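Local structure of teichoic acid biosynthesis protein F (Staphylococcus epidermidis, 3L7I) at residues Thr427-Asn432 with Phe472-Ser477; Leu431-Asn436 with Arg478-Ile483; Gln441-Thr446 with Glu491-Ala496. The protein takes part in teichoic acid biosynthesis and, in its modelled part, has the two-domain, two-sheet architecture of the GT-B clan. One frame throughout, in Å; residues are numbered along the deposited sequence.

Contact 1: Thr427-Asn432 with Phe472-Ser477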
loop_
_atom_site.group_PDB
_atom_site.type_symbol
_atom_site.label_atom_id
_atom_site.label_comp_id
_atom_site.label_asym_id
_atom_site.label_seq_id
_atom_site.Cartn_x
_atom_site.Cartn_y
_atom_site.Cartn_z
ATOM N N THR A 427 11.043 -23.674 22.148
ATOM C CA THR A 427 9.824 -23.383 21.400
ATOM C C THR A 427 10.057 -22.144 20.547
ATOM O O THR A 427 10.822 -21.271 20.934
ATOM C CB THR A 427 8.515 -23.294 22.284
ATOM O OG1 THR A 427 8.448 -22.036 22.940
ATOM C CG2 THR A 427 8.420 -24.421 23.324
ATOM N N PRO A 428 9.416 -22.087 19.367
ATOM C CA PRO A 428 9.685 -21.076 18.326
ATOM C C PRO A 428 9.668 -19.628 18.828
ATOM O O PRO A 428 8.902 -19.281 19.725
ATOM C CB PRO A 428 8.562 -21.293 17.306
ATOM C CG PRO A 428 8.076 -22.675 17.536
ATOM C CD PRO A 428 8.320 -23.001 18.994
ATOM N N LEU A 429 10.508 -18.785 18.235
ATOM C CA LEU A 429 10.546 -17.377 18.612
ATOM C C LEU A 429 9.347 -16.541 18.102
ATOM O O LEU A 429 9.033 -15.500 18.679
ATOM C CB LEU A 429 11.864 -16.759 18.186
ATOM C CG LEU A 429 13.034 -17.273 19.005
ATOM C CD1 LEU A 429 14.322 -16.666 18.496
ATOM C CD2 LEU A 429 12.837 -16.955 20.479
ATOM N N TYR A 430 8.670 -16.974 17.043
ATOM C CA TYR A 430 7.489 -16.235 16.618
ATOM C C TYR A 430 6.337 -16.371 17.628
ATOM O O TYR A 430 5.375 -15.624 17.558
ATOM C CB TYR A 430 7.039 -16.595 15.189
ATOM C CG TYR A 430 6.921 -18.080 14.934
ATOM C CD1 TYR A 430 5.793 -18.786 15.347
ATOM C CD2 TYR A 430 7.942 -18.779 14.286
ATOM C CE1 TYR A 430 5.683 -20.144 15.111
ATOM C CE2 TYR A 430 7.846 -20.133 14.049
ATOM C CZ TYR A 430 6.718 -20.819 14.469
ATOM O OH TYR A 430 6.619 -22.183 14.251
ATOM N N LEU A 431 6.422 -17.312 18.562
ATOM C CA LEU A 431 5.455 -17.340 19.664
ATOM C C LEU A 431 5.802 -16.259 20.688
ATOM O O LEU A 431 6.979 -15.975 20.921
ATOM C CB LEU A 431 5.384 -18.724 20.304
ATOM C CG LEU A 431 4.556 -19.685 19.457
ATOM C CD1 LEU A 431 4.416 -21.070 20.069
ATOM C CD2 LEU A 431 3.195 -19.066 19.241
ATOM N N ASN A 432 4.788 -15.642 21.281
ATOM C CA ASN A 432 5.010 -14.487 22.158
ATOM C C ASN A 432 4.875 -14.791 23.634
ATOM O O ASN A 432 3.756 -14.890 24.144
ATOM C CB ASN A 432 4.015 -13.375 21.827
ATOM C CG ASN A 432 4.293 -12.724 20.499
ATOM O OD1 ASN A 432 5.460 -12.453 20.147
ATOM N ND2 ASN A 432 3.227 -12.467 19.737
ATOM N N PHE A 472 19.607 -18.588 20.284
ATOM C CA PHE A 472 19.448 -19.522 21.371
ATOM C C PHE A 472 19.317 -18.683 22.630
ATOM O O PHE A 472 18.575 -19.014 23.557
ATOM C CB PHE A 472 20.662 -20.438 21.460
ATOM C CG PHE A 472 20.357 -21.796 22.007
ATOM C CD1 PHE A 472 19.730 -21.942 23.231
ATOM C CD2 PHE A 472 20.707 -22.929 21.305
ATOM C CE1 PHE A 472 19.448 -23.188 23.731
ATOM C CE2 PHE A 472 20.430 -24.182 21.808
ATOM C CZ PHE A 472 19.808 -24.308 23.019
ATOM N N ASN A 473 20.034 -17.576 22.660
ATOM C CA ASN A 473 20.037 -16.733 23.828
ATOM C C ASN A 473 18.671 -16.111 23.991
ATOM O O ASN A 473 18.195 -15.952 25.111
ATOM C CB ASN A 473 21.130 -15.658 23.708
ATOM C CG ASN A 473 21.245 -14.803 24.955
ATOM O OD1 ASN A 473 20.563 -15.054 25.956
ATOM N ND2 ASN A 473 22.097 -13.786 24.901
ATOM N N ARG A 474 18.046 -15.766 22.866
ATOM C CA ARG A 474 16.704 -15.202 22.852
ATOM C C ARG A 474 15.690 -16.160 23.491
ATOM O O ARG A 474 14.819 -15.735 24.260
ATOM C CB ARG A 474 16.270 -14.889 21.418
ATOM C CG ARG A 474 16.605 -13.501 20.920
ATOM C CD ARG A 474 16.272 -13.312 19.418
ATOM N NE ARG A 474 17.214 -12.380 18.775
ATOM C CZ ARG A 474 16.889 -11.475 17.844
ATOM N NH1 ARG A 474 15.624 -11.362 17.436
ATOM N NH2 ARG A 474 17.820 -10.667 17.326
ATOM N N GLU A 475 15.797 -17.449 23.158
ATOM C CA GLU A 475 14.863 -18.455 23.642
ATOM C C GLU A 475 15.032 -18.693 25.130
ATOM O O GLU A 475 14.040 -18.732 25.861
ATOM C CB GLU A 475 15.024 -19.765 22.869
ATOM C CG GLU A 475 14.464 -21.037 23.551
ATOM C CD GLU A 475 12.945 -21.022 23.752
ATOM O OE1 GLU A 475 12.328 -19.970 23.449
ATOM O OE2 GLU A 475 12.376 -22.042 24.222
ATOM N N THR A 476 16.269 -18.843 25.596
ATOM C CA THR A 476 16.426 -19.160 27.009
ATOM C C THR A 476 16.033 -17.960 27.869
ATOM O O THR A 476 15.580 -18.121 29.009
ATOM C CB THR A 476 17.833 -19.630 27.377
ATOM O OG1 THR A 476 18.719 -18.504 27.418
ATOM C CG2 THR A 476 18.321 -20.650 26.386
ATOM N N SER A 477 16.186 -16.758 27.325
ATOM C CA SER A 477 15.826 -15.586 28.101
ATOM C C SER A 477 14.340 -15.598 28.467
ATOM O O SER A 477 13.918 -14.873 29.357
ATOM C CB SER A 477 16.171 -14.292 27.354
ATOM O OG SER A 477 15.102 -13.865 26.502
#
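The carboxylate of Glu475, buried at the side of helix 465-476, accepts a hydrogen bond from Thr427 N. Glu475 CG stands anti to the backbone N (chi1 160°), and a bend at chi2 turns the carboxylate from the helix toward Thr427. The bond, 3.0 Å from Thr427 N to Glu475 OE2, is fairly straight and reaches the oxygen from well above the carboxylate plane. OE2 also takes hydrogen bonds from Trp479 NE1 and Tyr439 OH, while OE1 forms a salt bridge with Arg478, so both oxygens are engaged and the rotation of the group is restrained.

Beside this polar grip, Leu429 offers its two methyls to the helix. CD1 lies across the base of the Arg474 side chain, 3.9 Å from Arg474 CB, and CD2 rests 4.0 Å from Glu475 N against the helix backbone. The Arg474 chain crosses that of Leu429 at about a right angle, and its exposed end leads away.

The loop joins two parallel strands of the seven-stranded Rossmann-like sheet, 418-423 and 438-441, with a type I beta turn, Pro428 to Leu431. Leu431 packs on helix 409-417, and Glu475 holds the loop to helix 465-476, which follows later in the chain.

Contact 2: Leu431-Asn436 with Arg478-Ile483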
loop_
_atom_site.group_PDB
_atom_site.type_symbol
_atom_site.label_atom_id
_atom_site.label_comp_id
_atom_site.label_asym_id
_atom_site.label_seq_id
_atom_site.Cartn_x
_atom_site.Cartn_y
_atom_site.Cartn_z
ATOM N N LEU A 431 6.422 -17.312 18.562
ATOM C CA LEU A 431 5.455 -17.340 19.664
ATOM C C LEU A 431 5.802 -16.259 20.688
ATOM O O LEU A 431 6.979 -15.975 20.921
ATOM C CB LEU A 431 5.384 -18.724 20.304
ATOM C CG LEU A 431 4.556 -19.685 19.457
ATOM C CD1 LEU A 431 4.416 -21.070 20.069
ATOM C CD2 LEU A 431 3.195 -19.066 19.241
ATOM N N ASN A 432 4.788 -15.642 21.281
ATOM C CA ASN A 432 5.010 -14.487 22.158
ATOM C C ASN A 432 4.875 -14.791 23.634
ATOM O O ASN A 432 3.756 -14.890 24.144
ATOM C CB ASN A 432 4.015 -13.375 21.827
ATOM C CG ASN A 432 4.293 -12.724 20.499
ATOM O OD1 ASN A 432 5.460 -12.453 20.147
ATOM N ND2 ASN A 432 3.227 -12.467 19.737
ATOM N N LYS A 433 5.991 -14.907 24.340
ATOM C CA LYS A 433 5.907 -15.196 25.770
ATOM C C LYS A 433 5.768 -13.919 26.582
ATOM O O LYS A 433 6.753 -13.210 26.822
ATOM C CB LYS A 433 7.091 -16.013 26.271
ATOM C CG LYS A 433 6.671 -16.914 27.402
ATOM C CD LYS A 433 7.522 -16.682 28.632
ATOM C CE LYS A 433 7.453 -15.253 29.156
ATOM N NZ LYS A 433 7.476 -15.233 30.638
ATOM N N LYS A 434 4.544 -13.615 26.997
ATOM C CA LYS A 434 4.286 -12.345 27.655
ATOM C C LYS A 434 4.554 -12.409 29.172
ATOM O O LYS A 434 4.644 -13.514 29.750
ATOM C CB LYS A 434 2.854 -11.914 27.394
ATOM C CG LYS A 434 2.284 -12.423 26.112
ATOM C CD LYS A 434 0.794 -12.162 26.137
ATOM C CE LYS A 434 0.089 -12.806 24.967
ATOM N NZ LYS A 434 -0.240 -14.247 25.149
ATOM N N GLU A 435 4.684 -11.222 29.785
ATOM C CA GLU A 435 4.918 -11.037 31.221
ATOM C C GLU A 435 3.887 -11.835 31.995
ATOM O O GLU A 435 4.119 -12.357 33.078
ATOM C CB GLU A 435 4.708 -9.563 31.554
ATOM C CG GLU A 435 5.735 -8.953 32.480
ATOM C CD GLU A 435 6.967 -8.458 31.721
ATOM O OE1 GLU A 435 6.794 -7.718 30.712
ATOM O OE2 GLU A 435 8.109 -8.805 32.132
ATOM N N ASN A 436 2.722 -11.876 31.381
ATOM C CA ASN A 436 1.524 -12.508 31.850
ATOM C C ASN A 436 1.664 -14.017 32.043
ATOM O O ASN A 436 1.001 -14.599 32.898
ATOM C CB ASN A 436 0.493 -12.267 30.756
ATOM C CG ASN A 436 -0.871 -12.038 31.295
ATOM O OD1 ASN A 436 -1.025 -11.677 32.454
ATOM N ND2 ASN A 436 -1.885 -12.238 30.463
ATOM N N ARG A 478 13.554 -16.402 27.769
ATOM C CA ARG A 478 12.117 -16.442 27.992
ATOM C C ARG A 478 11.713 -17.547 28.988
ATOM O O ARG A 478 10.569 -17.593 29.442
ATOM C CB ARG A 478 11.369 -16.664 26.665
ATOM C CG ARG A 478 11.798 -15.782 25.510
ATOM C CD ARG A 478 10.896 -15.968 24.308
ATOM N NE ARG A 478 10.903 -17.339 23.796
ATOM C CZ ARG A 478 10.021 -17.800 22.909
ATOM N NH1 ARG A 478 10.075 -19.057 22.492
ATOM N NH2 ARG A 478 9.070 -16.991 22.449
ATOM N N TRP A 479 12.646 -18.452 29.285
ATOM C CA TRP A 479 12.385 -19.530 30.221
ATOM C C TRP A 479 12.307 -18.971 31.626
ATOM O O TRP A 479 13.300 -18.475 32.157
ATOM C CB TRP A 479 13.488 -20.587 30.195
ATOM C CG TRP A 479 13.692 -21.313 28.899
ATOM C CD1 TRP A 479 12.877 -21.314 27.786
ATOM C CD2 TRP A 479 14.775 -22.178 28.599
ATOM N NE1 TRP A 479 13.416 -22.119 26.807
ATOM C CE2 TRP A 479 14.583 -22.658 27.287
ATOM C CE3 TRP A 479 15.890 -22.602 29.318
ATOM C CZ2 TRP A 479 15.462 -23.528 26.690
ATOM C CZ3 TRP A 479 16.761 -23.459 28.722
ATOM C CH2 TRP A 479 16.549 -23.915 27.420
ATOM N N ASP A 480 11.132 -19.062 32.231
ATOM C CA ASP A 480 10.928 -18.540 33.565
ATOM C C ASP A 480 11.451 -19.551 34.577
ATOM O O ASP A 480 12.031 -19.182 35.595
ATOM C CB ASP A 480 9.435 -18.258 33.785
ATOM C CG ASP A 480 8.891 -17.175 32.849
ATOM O OD1 ASP A 480 9.504 -16.090 32.734
ATOM O OD2 ASP A 480 7.838 -17.418 32.232
ATOM N N TYR A 481 11.242 -20.834 34.277
ATOM C CA TYR A 481 11.761 -21.937 35.080
ATOM C C TYR A 481 12.527 -22.911 34.183
ATOM O O TYR A 481 12.128 -23.156 33.050
ATOM C CB TYR A 481 10.618 -22.659 35.778
ATOM C CG TYR A 481 9.983 -21.853 36.894
ATOM C CD1 TYR A 481 10.743 -21.381 37.967
ATOM C CD2 TYR A 481 8.620 -21.573 36.892
ATOM C CE1 TYR A 481 10.159 -20.656 38.999
ATOM C CE2 TYR A 481 8.039 -20.851 37.912
ATOM C CZ TYR A 481 8.807 -20.395 38.963
ATOM O OH TYR A 481 8.207 -19.674 39.972
ATOM N N LEU A 482 13.639 -23.436 34.690
ATOM C CA LEU A 482 14.433 -24.448 34.015
ATOM C C LEU A 482 14.744 -25.586 34.986
ATOM O O LEU A 482 15.248 -25.364 36.097
ATOM C CB LEU A 482 15.735 -23.850 33.510
ATOM C CG LEU A 482 16.678 -24.880 32.917
ATOM C CD1 LEU A 482 15.934 -25.694 31.899
ATOM C CD2 LEU A 482 17.836 -24.193 32.287
ATOM N N ILE A 483 14.449 -26.815 34.572
ATOM C CA ILE A 483 14.647 -27.962 35.452
ATOM C C ILE A 483 16.093 -28.430 35.425
ATOM O O ILE A 483 16.740 -28.419 34.367
ATOM C CB ILE A 483 13.721 -29.103 35.075
ATOM C CG1 ILE A 483 12.273 -28.716 35.381
ATOM C CG2 ILE A 483 14.088 -30.361 35.826
ATOM C CD1 ILE A 483 11.324 -29.888 35.415
#
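Lys433 and Asp480 approach from opposite directions and meet in a salt bridge, the firm part of this contact. Lys433 NZ comes to Asp480 OD2 at 2.7 Å on the syn side, where the other carboxylate oxygen also lies, and it makes a weaker bond to OD1 at 3.0 Å. The lysine chain does not run straight: bends at chi2, chi3 and chi4 carry its CD and CE past the carbonyl of Arg478 before the ammonium group arrives. Gln437 O accepts a further bond from NZ, and Asp480 OD2 also receives Tyr439 N. The ion pair is thus tied to the backbone at the start of strand 438-441, which probably helps to fix both charges in place.

Toward Leu431 the fit is slacker. Leu431 O lies at the edge of the Arg478 guanidinium, near its plane, 2.8 Å from Arg478 NH2, but the N-H points poorly at the oxygen (119°) and the bond is weak. The stronger partner of that guanidinium is Glu475, met through NH1. Between the two polar points the lysine chain runs over the backbone, with Lys433 CD 3.3 Å from Arg478 O, and Lys433 CB stands 4.3 Å from Arg478 CD. On the solvent side Glu435 is exposed, its CB set away from 478-483.

Strands 438-441 and 481-484 are parallel neighbours joined through helix 465-476, a beta-alpha-beta crossover. The salt bridge sits where both strands begin, in a sheet of the Rossmann-like kind found in GT-B folds.

Contact 3: Gln441-Thr446 with Glu491-Ala496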
loop_
_atom_site.group_PDB
_atom_site.type_symbol
_atom_site.label_atom_id
_atom_site.label_comp_id
_atom_site.label_asym_id
_atom_site.label_seq_id
_atom_site.Cartn_x
_atom_site.Cartn_y
_atom_site.Cartn_z
ATOM N N GLN A 441 10.601 -24.730 31.413
ATOM C CA GLN A 441 11.492 -25.505 30.551
ATOM C C GLN A 441 12.066 -26.685 31.309
ATOM O O GLN A 441 12.693 -26.522 32.366
ATOM C CB GLN A 441 12.652 -24.637 30.057
ATOM C CG GLN A 441 13.623 -25.361 29.143
ATOM C CD GLN A 441 12.946 -26.005 27.927
ATOM O OE1 GLN A 441 12.955 -27.219 27.789
ATOM N NE2 GLN A 441 12.364 -25.193 27.049
ATOM N N THR A 442 11.863 -27.884 30.782
ATOM C CA THR A 442 12.276 -29.055 31.522
ATOM C C THR A 442 13.605 -29.479 30.991
ATOM O O THR A 442 14.356 -30.186 31.660
ATOM C CB THR A 442 11.295 -30.170 31.304
ATOM O OG1 THR A 442 11.363 -30.582 29.935
ATOM C CG2 THR A 442 9.894 -29.676 31.579
ATOM N N TRP A 443 13.892 -29.005 29.777
ATOM C CA TRP A 443 14.948 -29.558 28.910
ATOM C C TRP A 443 14.855 -31.090 28.872
ATOM O O TRP A 443 13.882 -31.663 29.354
ATOM C CB TRP A 443 16.355 -29.061 29.298
ATOM C CG TRP A 443 17.359 -29.205 28.186
ATOM C CD1 TRP A 443 18.477 -29.965 28.194
ATOM C CD2 TRP A 443 17.304 -28.583 26.894
ATOM N NE1 TRP A 443 19.131 -29.856 26.992
ATOM C CE2 TRP A 443 18.429 -29.019 26.176
ATOM C CE3 TRP A 443 16.407 -27.703 26.276
ATOM C CZ2 TRP A 443 18.689 -28.609 24.879
ATOM C CZ3 TRP A 443 16.670 -27.291 24.978
ATOM C CH2 TRP A 443 17.805 -27.742 24.298
ATOM N N HIS A 444 15.836 -31.760 28.302
ATOM C CA HIS A 444 15.693 -33.191 28.101
ATOM C C HIS A 444 16.988 -33.949 28.367
ATOM O O HIS A 444 17.387 -34.797 27.569
ATOM C CB HIS A 444 15.248 -33.456 26.663
ATOM C CG HIS A 444 16.075 -32.725 25.663
ATOM N ND1 HIS A 444 15.639 -31.585 25.033
ATOM C CD2 HIS A 444 17.345 -32.927 25.246
ATOM C CE1 HIS A 444 16.591 -31.133 24.231
ATOM N NE2 HIS A 444 17.636 -31.924 24.350
ATOM N N GLY A 445 17.669 -33.653 29.462
ATOM C CA GLY A 445 18.780 -34.509 29.830
ATOM C C GLY A 445 20.091 -33.884 30.243
ATOM O O GLY A 445 20.457 -32.816 29.767
ATOM N N THR A 446 20.791 -34.576 31.136
ATOM C CA THR A 446 22.098 -34.156 31.594
ATOM C C THR A 446 23.039 -34.105 30.408
ATOM O O THR A 446 23.174 -35.097 29.691
ATOM C CB THR A 446 22.692 -35.140 32.631
ATOM O OG1 THR A 446 21.936 -35.097 33.852
ATOM C CG2 THR A 446 24.128 -34.769 32.925
ATOM N N GLU A 491 25.462 -26.163 36.929
ATOM C CA GLU A 491 26.646 -25.335 36.726
ATOM C C GLU A 491 26.861 -25.090 35.235
ATOM O O GLU A 491 27.223 -23.987 34.821
ATOM C CB GLU A 491 27.872 -25.987 37.364
ATOM C CG GLU A 491 28.671 -25.043 38.252
ATOM C CD GLU A 491 28.028 -24.810 39.629
ATOM O OE1 GLU A 491 28.356 -25.565 40.580
ATOM O OE2 GLU A 491 27.214 -23.862 39.771
ATOM N N ILE A 492 26.620 -26.136 34.445
ATOM C CA ILE A 492 26.671 -26.084 32.994
ATOM C C ILE A 492 25.565 -25.193 32.452
ATOM O O ILE A 492 25.778 -24.459 31.497
ATOM C CB ILE A 492 26.503 -27.484 32.384
ATOM C CG1 ILE A 492 27.736 -28.338 32.646
ATOM C CG2 ILE A 492 26.256 -27.415 30.886
ATOM C CD1 ILE A 492 27.519 -29.799 32.339
ATOM N N PHE A 493 24.376 -25.250 33.042
ATOM C CA PHE A 493 23.267 -24.475 32.495
ATOM C C PHE A 493 23.478 -22.998 32.718
ATOM O O PHE A 493 23.168 -22.192 31.847
ATOM C CB PHE A 493 21.914 -24.900 33.067
ATOM C CG PHE A 493 21.463 -26.240 32.598
ATOM C CD1 PHE A 493 22.006 -26.799 31.466
ATOM C CD2 PHE A 493 20.489 -26.940 33.285
ATOM C CE1 PHE A 493 21.605 -28.031 31.046
ATOM C CE2 PHE A 493 20.086 -28.177 32.867
ATOM C CZ PHE A 493 20.649 -28.727 31.749
ATOM N N ARG A 494 23.995 -22.653 33.889
ATOM C CA ARG A 494 24.266 -21.274 34.240
ATOM C C ARG A 494 25.182 -20.603 33.204
ATOM O O ARG A 494 25.123 -19.398 32.998
ATOM C CB ARG A 494 24.847 -21.213 35.652
ATOM C CG ARG A 494 25.607 -19.946 35.953
ATOM C CD ARG A 494 25.308 -19.450 37.347
ATOM N NE ARG A 494 25.569 -20.467 38.362
ATOM C CZ ARG A 494 25.436 -20.254 39.668
ATOM N NH1 ARG A 494 25.039 -19.063 40.105
ATOM N NH2 ARG A 494 25.694 -21.225 40.534
ATOM N N SER A 495 26.004 -21.397 32.534
ATOM C CA SER A 495 26.892 -20.910 31.485
ATOM C C SER A 495 26.346 -21.115 30.059
ATOM O O SER A 495 26.336 -20.191 29.245
ATOM C CB SER A 495 28.256 -21.615 31.613
ATOM O OG SER A 495 28.994 -21.610 30.391
ATOM N N ALA A 496 25.906 -22.339 29.771
ATOM C CA ALA A 496 25.547 -22.765 28.417
ATOM C C ALA A 496 24.234 -22.170 27.924
ATOM O O ALA A 496 24.002 -22.068 26.711
ATOM C CB ALA A 496 25.493 -24.289 28.335
#
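Trp443 and Phe493 are brought together by different first torsions: the indole of Trp443 swings out with CG anti to the backbone N (chi1 -160°), whereas the phenyl group of Phe493 leaves its helix with CG beside the backbone N (chi1 -70°). Both set their CB toward the other segment, and they meet through Trp443 CD1 and Phe493 CZ, 4.3 Å apart. The ring planes stand at 76°, with the centroids of the five-membered ring and the phenyl 6.0 Å apart, yet the approach is oblique. The touch is slight and apolar, and neither ring offers the other a broad surface.

Neighbours in its own segment also position the indole. Gln441 OE1 accepts Trp443 N at 2.8 Å, in the carbonyl plane and on a lone pair, so a side chain from the end of the strand holds the backbone just where it turns. The Gln441 amide is held in turn through NE2, which donates to Ala425 O. The imidazole of His444 folds over one face of the indole, with His444 CE1 offset toward the rim, and His444 ND1 is hydrogen-bonded to Asn424 O.

Phe497, just beyond the helix, joins the pair: its ring meets Trp443 edge-to-face and also touches Phe493, making a small aromatic cluster. Phe493 reaches back to Leu482 as well. The contact therefore sets helix 487-496 against the loop at the carboxyl-terminal end of strand 438-441 in the Rossmann-like sheet, with strand 481-484 alongside, on the side facing the second domain, where Ile492 touches Tyr655 and Thr446 O makes a weak bond to Ser625.

The three contacts lie in one domain, around the seven-stranded parallel sheet. Contacts 1 and 2 have centres about 9 Å apart and share Leu431 and Asn432; Arg478 of contact 2 reaches into contact 1 through Pro428 O. Contact 3 lies about 16 Å from either, between centres, and its segments alternate along the chain with theirs. Strand 438-441 connects them: it follows the loop of contacts 1 and 2 and ends at Gln441, whose backbone pairs with Tyr481 and Ile483. Contact 2 marks the start of these neighbouring strands and contact 3 their far end, with helix 465-476 of contact 1 as crossover, so the three probably tie together the connections at both ends within one GT-B-like domain.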